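Local coordinates for UPF0045 protein MJ1052 (Methanocaldococcus jannaschii, PDB 2EKY) that is of uncharacterised function but belongs to a thiamine-binding protein family, so it may bind thiamine or a related small molecule, at residues K34-K39 / L53-K58; E10-P15 / V75-I80. All coordinates share one frame; numbering follows the deposited sequence.

Contact 1: residues K34-K39 / L53-K58; sequences KKYDLK and LDEILK
E55 sends its CG anti to the backbone N and then bends at chi2 (78°), which carries the carboxylate off helix 53-68 and up to the backbone of Y36 and D37. There OE2 accepts the amide of D37, with D37 N 2.9 Å from E55 OE2 and the N-H pointing almost straight at it (173°). The oxygen uses its anti lone pair, the one turned away from OE1. Y36 lays the edge of its ring against the same carboxylate: CD2 comes to 3.6 Å from E55 CD, near the ring plane, and the two planes stand 77° apart. Farther along the ring, Y36 CE2 lies 4.2 Å from K58 CB, and the ring also reaches A59 and E62 farther along helix 53-68.

The chain here leaves helix 23-35 and enters strand 39-42 through an inverse gamma turn centred on D37, part of a ferredoxin-like alpha+beta sandwich in which both helices pack on one face of a four-stranded antiparallel sheet. On the part of the E55 chain nearer the helix, L38 brings CD2 to 3.5 Å from I56 CG1, while the same methyl touches E55 CG at 3.6 Å. The carboxylate of D37 turns elsewhere, its OD2 taking a hydrogen bond from the backbone N of I2.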
loop_
_atom_site.group_PDB
_atom_site.type_symbol
_atom_site.label_atom_id
_atom_site.label_comp_id
_atom_site.label_asym_id
_atom_site.label_seq_id
_atom_site.Cartn_x
_atom_site.Cartn_y
_atom_site.Cartn_z
ATOM N N LYS B 34 -16.940 -9.200 8.724
ATOM C CA LYS B 34 -17.579 -9.510 9.998
ATOM C C LYS B 34 -18.206 -10.899 10.032
ATOM O O LYS B 34 -18.439 -11.447 11.110
ATOM C CB LYS B 34 -18.647 -8.465 10.331
ATOM C CG LYS B 34 -18.092 -7.084 10.646
ATOM C CD LYS B 34 -19.209 -6.112 10.991
ATOM C CE LYS B 34 -18.663 -4.719 11.245
ATOM N NZ LYS B 34 -19.745 -3.765 11.622
ATOM N N LYS B 35 -18.483 -11.463 8.861
ATOM C CA LYS B 35 -19.081 -12.793 8.785
ATOM C C LYS B 35 -18.057 -13.885 9.066
ATOM O O LYS B 35 -18.420 -15.033 9.340
ATOM C CB LYS B 35 -19.701 -13.027 7.405
ATOM C CG LYS B 35 -20.910 -12.156 7.110
ATOM C CD LYS B 35 -21.536 -12.515 5.763
ATOM C CE LYS B 35 -20.548 -12.327 4.617
ATOM N NZ LYS B 35 -21.157 -12.616 3.286
ATOM N N TYR B 36 -16.778 -13.528 8.993
ATOM C CA TYR B 36 -15.717 -14.490 9.244
ATOM C C TYR B 36 -15.267 -14.466 10.699
ATOM O O TYR B 36 -15.682 -13.611 11.479
ATOM C CB TYR B 36 -14.525 -14.237 8.309
ATOM C CG TYR B 36 -14.834 -14.544 6.859
ATOM C CD1 TYR B 36 -15.618 -13.681 6.092
ATOM C CD2 TYR B 36 -14.393 -15.730 6.272
ATOM C CE1 TYR B 36 -15.961 -13.997 4.777
ATOM C CE2 TYR B 36 -14.730 -16.055 4.960
ATOM C CZ TYR B 36 -15.515 -15.187 4.219
ATOM O OH TYR B 36 -15.865 -15.516 2.930
ATOM N N ASP B 37 -14.418 -15.422 11.053
ATOM C CA ASP B 37 -13.911 -15.556 12.415
ATOM C C ASP B 37 -12.719 -14.630 12.628
ATOM O O ASP B 37 -11.581 -15.075 12.794
ATOM C CB ASP B 37 -13.524 -17.019 12.650
ATOM C CG ASP B 37 -13.260 -17.326 14.101
ATOM O OD1 ASP B 37 -13.846 -16.644 14.970
ATOM O OD2 ASP B 37 -12.477 -18.262 14.370
ATOM N N LEU B 38 -12.999 -13.331 12.642
ATOM C CA LEU B 38 -11.955 -12.325 12.788
ATOM C C LEU B 38 -12.380 -11.157 13.658
ATOM O O LEU B 38 -13.568 -10.885 13.820
ATOM C CB LEU B 38 -11.603 -11.758 11.410
ATOM C CG LEU B 38 -11.388 -12.731 10.251
ATOM C CD1 LEU B 38 -11.597 -12.006 8.929
ATOM C CD2 LEU B 38 -9.999 -13.329 10.336
ATOM N N LYS B 39 -11.390 -10.468 14.218
ATOM C CA LYS B 39 -11.649 -9.275 15.000
ATOM C C LYS B 39 -11.549 -8.204 13.920
ATOM O O LYS B 39 -10.582 -8.179 13.148
ATOM C CB LYS B 39 -10.569 -9.065 16.064
ATOM C CG LYS B 39 -10.729 -7.766 16.843
ATOM C CD LYS B 39 -9.692 -7.645 17.952
ATOM C CE LYS B 39 -9.842 -6.334 18.711
ATOM N NZ LYS B 39 -8.804 -6.177 19.776
ATOM N N LEU B 53 -4.386 -16.523 9.313
ATOM C CA LEU B 53 -3.974 -16.063 7.989
ATOM C C LEU B 53 -4.876 -16.575 6.866
ATOM O O LEU B 53 -5.237 -15.815 5.965
ATOM C CB LEU B 53 -2.529 -16.477 7.706
ATOM C CG LEU B 53 -1.959 -16.122 6.330
ATOM C CD1 LEU B 53 -2.128 -14.634 6.056
ATOM C CD2 LEU B 53 -0.493 -16.508 6.273
ATOM N N ASP B 54 -5.242 -17.853 6.910
ATOM C CA ASP B 54 -6.099 -18.399 5.863
ATOM C C ASP B 54 -7.495 -17.791 5.898
ATOM O O ASP B 54 -8.093 -17.543 4.849
ATOM C CB ASP B 54 -6.197 -19.926 5.968
ATOM C CG ASP B 54 -4.868 -20.617 5.706
ATOM O OD1 ASP B 54 -4.110 -20.147 4.833
ATOM O OD2 ASP B 54 -4.584 -21.639 6.363
ATOM N N GLU B 55 -8.020 -17.551 7.098
ATOM C CA GLU B 55 -9.348 -16.964 7.224
ATOM C C GLU B 55 -9.321 -15.546 6.644
ATOM O O GLU B 55 -10.273 -15.106 6.001
ATOM C CB GLU B 55 -9.783 -16.929 8.698
ATOM C CG GLU B 55 -11.210 -16.445 8.915
ATOM C CD GLU B 55 -12.268 -17.506 8.622
ATOM O OE1 GLU B 55 -11.999 -18.430 7.822
ATOM O OE2 GLU B 55 -13.380 -17.401 9.185
ATOM N N ILE B 56 -8.220 -14.834 6.866
ATOM C CA ILE B 56 -8.090 -13.480 6.332
ATOM C C ILE B 56 -7.995 -13.489 4.802
ATOM O O ILE B 56 -8.600 -12.645 4.130
ATOM C CB ILE B 56 -6.863 -12.766 6.944
ATOM C CG1 ILE B 56 -7.178 -12.394 8.396
ATOM C CG2 ILE B 56 -6.492 -11.530 6.115
ATOM C CD1 ILE B 56 -6.005 -11.842 9.178
ATOM N N LEU B 57 -7.249 -14.440 4.249
ATOM C CA LEU B 57 -7.122 -14.534 2.798
ATOM C C LEU B 57 -8.475 -14.877 2.170
ATOM O O LEU B 57 -8.833 -14.342 1.118
ATOM C CB LEU B 57 -6.067 -15.580 2.425
ATOM C CG LEU B 57 -4.623 -15.115 2.660
ATOM C CD1 LEU B 57 -3.681 -16.302 2.684
ATOM C CD2 LEU B 57 -4.218 -14.132 1.567
ATOM N N LYS B 58 -9.233 -15.758 2.823
ATOM C CA LYS B 58 -10.551 -16.139 2.322
ATOM C C LYS B 58 -11.496 -14.944 2.376
ATOM O O LYS B 58 -12.215 -14.663 1.416
ATOM C CB LYS B 58 -11.146 -17.272 3.164
ATOM C CG LYS B 58 -10.340 -18.551 3.156
ATOM C CD LYS B 58 -10.896 -19.537 4.172
ATOM C CE LYS B 58 -10.004 -20.757 4.298
ATOM N NZ LYS B 58 -10.550 -21.729 5.285
#

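Contact 2: residues E10-P15 / V75-I80; sequences EVSIIP and VSSLKI
Water 1 sits against the strand pair, held by three groups. Its oxygen lies 3.0 Å from S12 OG. On the facing strand it is 2.9 Å from S77 OG. It also donates to the carbonyl oxygen V75 O, with 2.9 Å between the water oxygen and V75 O. The two hydroxyls, on facing residues of a hydrogen-bonded pair, are too far apart to bond each other, and the water bridges them. S12 OG is placed for this by a chi1 of 68°, between its backbone N and carbonyl carbon. V75 O has a second partner in the amide of I14, with I14 N to V75 O at 2.8 Å and the donor tilted 33° from the carbonyl plane.

The backbone frame is a regular antiparallel ladder, the inner strand 6-16 against strand 73-83, outermost within this chain. E10 with K79, S12 with S77 and I14 with V75 are the hydrogen-bonded pairs, each making two N-H to O bonds; V11 with L78 and I13 with S76 are the non-hydrogen-bonded pairs between them. On the face of V11 and I13, turned to the helices, V11 CG2 presses on L78 CD1 at 3.5 Å, and I13 CD1 lies 3.4 Å from S76 CB, both tight for carbon pairs. S76 OG, beside that isoleucine methyl, is hydrogen-bonded to H64 of helix 53-68.

Strand 75-80 also pairs antiparallel with a strand of the second subunit, so the sheet runs on across that interface. The chemistry divides by face: apolar groups and one satisfied serine meet the helices, whereas the other face is mixed and used in the tetramer, its polar part (E10, K79, S12) meeting the third subunit and I14 and V75 the fourth.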
loop_
_atom_site.group_PDB
_atom_site.type_symbol
_atom_site.label_atom_id
_atom_site.label_comp_id
_atom_site.label_asym_id
_atom_site.label_seq_id
_atom_site.Cartn_x
_atom_site.Cartn_y
_atom_site.Cartn_z
ATOM N N GLU B 10 -4.423 -5.278 7.279
ATOM C CA GLU B 10 -5.217 -4.113 6.936
ATOM C C GLU B 10 -5.629 -4.291 5.488
ATOM O O GLU B 10 -4.817 -4.662 4.639
ATOM C CB GLU B 10 -4.445 -2.805 7.119
ATOM C CG GLU B 10 -5.326 -1.581 6.841
ATOM C CD GLU B 10 -4.652 -0.260 7.178
ATOM O OE1 GLU B 10 -3.499 -0.052 6.744
ATOM O OE2 GLU B 10 -5.288 0.573 7.865
ATOM N N VAL B 11 -6.902 -4.045 5.219
ATOM C CA VAL B 11 -7.442 -4.192 3.881
ATOM C C VAL B 11 -8.182 -2.937 3.463
ATOM O O VAL B 11 -8.716 -2.205 4.297
ATOM C CB VAL B 11 -8.452 -5.366 3.823
ATOM C CG1 VAL B 11 -9.130 -5.408 2.457
ATOM C CG2 VAL B 11 -7.750 -6.682 4.124
ATOM N N SER B 12 -8.195 -2.689 2.161
ATOM C CA SER B 12 -8.931 -1.570 1.598
ATOM C C SER B 12 -9.452 -2.092 0.269
ATOM O O SER B 12 -8.676 -2.592 -0.545
ATOM C CB SER B 12 -8.030 -0.350 1.380
ATOM O OG SER B 12 -7.083 -0.574 0.356
ATOM N N ILE B 13 -10.768 -2.018 0.074
ATOM C CA ILE B 13 -11.398 -2.473 -1.163
ATOM C C ILE B 13 -11.896 -1.213 -1.861
ATOM O O ILE B 13 -12.856 -0.592 -1.407
ATOM C CB ILE B 13 -12.613 -3.398 -0.890
ATOM C CG1 ILE B 13 -12.226 -4.539 0.057
ATOM C CG2 ILE B 13 -13.138 -3.967 -2.206
ATOM C CD1 ILE B 13 -11.215 -5.503 -0.504
ATOM N N ILE B 14 -11.244 -0.834 -2.956
ATOM C CA ILE B 14 -11.617 0.376 -3.684
ATOM C C ILE B 14 -12.433 0.103 -4.939
ATOM O O ILE B 14 -11.918 -0.408 -5.924
ATOM C CB ILE B 14 -10.365 1.175 -4.094
ATOM C CG1 ILE B 14 -9.522 1.486 -2.857
ATOM C CG2 ILE B 14 -10.771 2.462 -4.804
ATOM C CD1 ILE B 14 -8.193 2.155 -3.176
ATOM N N PRO B 15 -13.727 0.440 -4.917
ATOM C CA PRO B 15 -14.516 0.185 -6.118
ATOM C C PRO B 15 -14.385 1.332 -7.114
ATOM O O PRO B 15 -14.356 2.504 -6.726
ATOM C CB PRO B 15 -15.933 0.057 -5.572
ATOM C CG PRO B 15 -15.934 1.049 -4.458
ATOM C CD PRO B 15 -14.594 0.812 -3.783
ATOM N N VAL B 75 -10.023 -2.424 -7.007
ATOM C CA VAL B 75 -8.606 -2.489 -6.670
ATOM C C VAL B 75 -8.604 -2.747 -5.168
ATOM O O VAL B 75 -9.019 -1.889 -4.384
ATOM C CB VAL B 75 -7.872 -1.157 -6.976
ATOM C CG1 VAL B 75 -6.408 -1.272 -6.576
ATOM C CG2 VAL B 75 -7.981 -0.824 -8.464
ATOM N N SER B 76 -8.160 -3.933 -4.768
ATOM C CA SER B 76 -8.153 -4.288 -3.358
ATOM C C SER B 76 -6.746 -4.553 -2.864
ATOM O O SER B 76 -5.947 -5.172 -3.557
ATOM C CB SER B 76 -9.024 -5.521 -3.134
ATOM O OG SER B 76 -10.339 -5.301 -3.623
ATOM N N SER B 77 -6.457 -4.081 -1.657
ATOM C CA SER B 77 -5.138 -4.245 -1.066
ATOM C C SER B 77 -5.212 -4.980 0.262
ATOM O O SER B 77 -6.124 -4.757 1.060
ATOM C CB SER B 77 -4.493 -2.874 -0.834
ATOM O OG SER B 77 -4.419 -2.130 -2.039
ATOM N N LEU B 78 -4.238 -5.850 0.490
ATOM C CA LEU B 78 -4.146 -6.616 1.730
ATOM C C LEU B 78 -2.711 -6.502 2.222
ATOM O O LEU B 78 -1.778 -6.794 1.478
ATOM C CB LEU B 78 -4.463 -8.098 1.486
ATOM C CG LEU B 78 -4.103 -9.057 2.633
ATOM C CD1 LEU B 78 -4.987 -8.777 3.840
ATOM C CD2 LEU B 78 -4.265 -10.506 2.180
ATOM N N LYS B 79 -2.528 -6.057 3.458
ATOM C CA LYS B 79 -1.187 -5.971 4.011
ATOM C C LYS B 79 -1.177 -6.846 5.250
ATOM O O LYS B 79 -2.033 -6.697 6.123
ATOM C CB LYS B 79 -0.828 -4.533 4.394
ATOM C CG LYS B 79 0.610 -4.396 4.886
ATOM C CD LYS B 79 0.909 -3.000 5.401
ATOM C CE LYS B 79 0.846 -1.962 4.292
ATOM N NZ LYS B 79 1.099 -0.598 4.834
ATOM N N ILE B 80 -0.212 -7.757 5.319
ATOM C CA ILE B 80 -0.096 -8.673 6.444
ATOM C C ILE B 80 1.155 -8.388 7.267
ATOM O O ILE B 80 2.216 -8.160 6.708
ATOM C CB ILE B 80 0.011 -10.137 5.959
ATOM C CG1 ILE B 80 -1.187 -10.494 5.075
ATOM C CG2 ILE B 80 0.121 -11.073 7.157
ATOM C CD1 ILE B 80 -2.510 -10.308 5.730
HETATM O O HOH W 1 -6.944 -0.896 -2.607
#

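Overall arrangement
Contact 2 is the buried one, a ladder between two strands of the sheet, while contact 1 lies at the surface, where the chain leaving helix 23-35 meets the start of helix 53-68. Contact 2 is held by repeated backbone bonds; contact 1 rests on a single side-chain-to-backbone bond with a small apolar patch beside it. Their centres are about 14 Å apart, yet they touch through the helix: L57 CD2 lies 3.7 Å from L78 CD2, and I56 CG2 3.9 Å from L78 CD1. Contact 1 is nested in the chain loop that contact 2 closes. Both reach the second subunit, contact 2 by strand pairing and contact 1 through D54, which forms a salt bridge with K61 of that subunit.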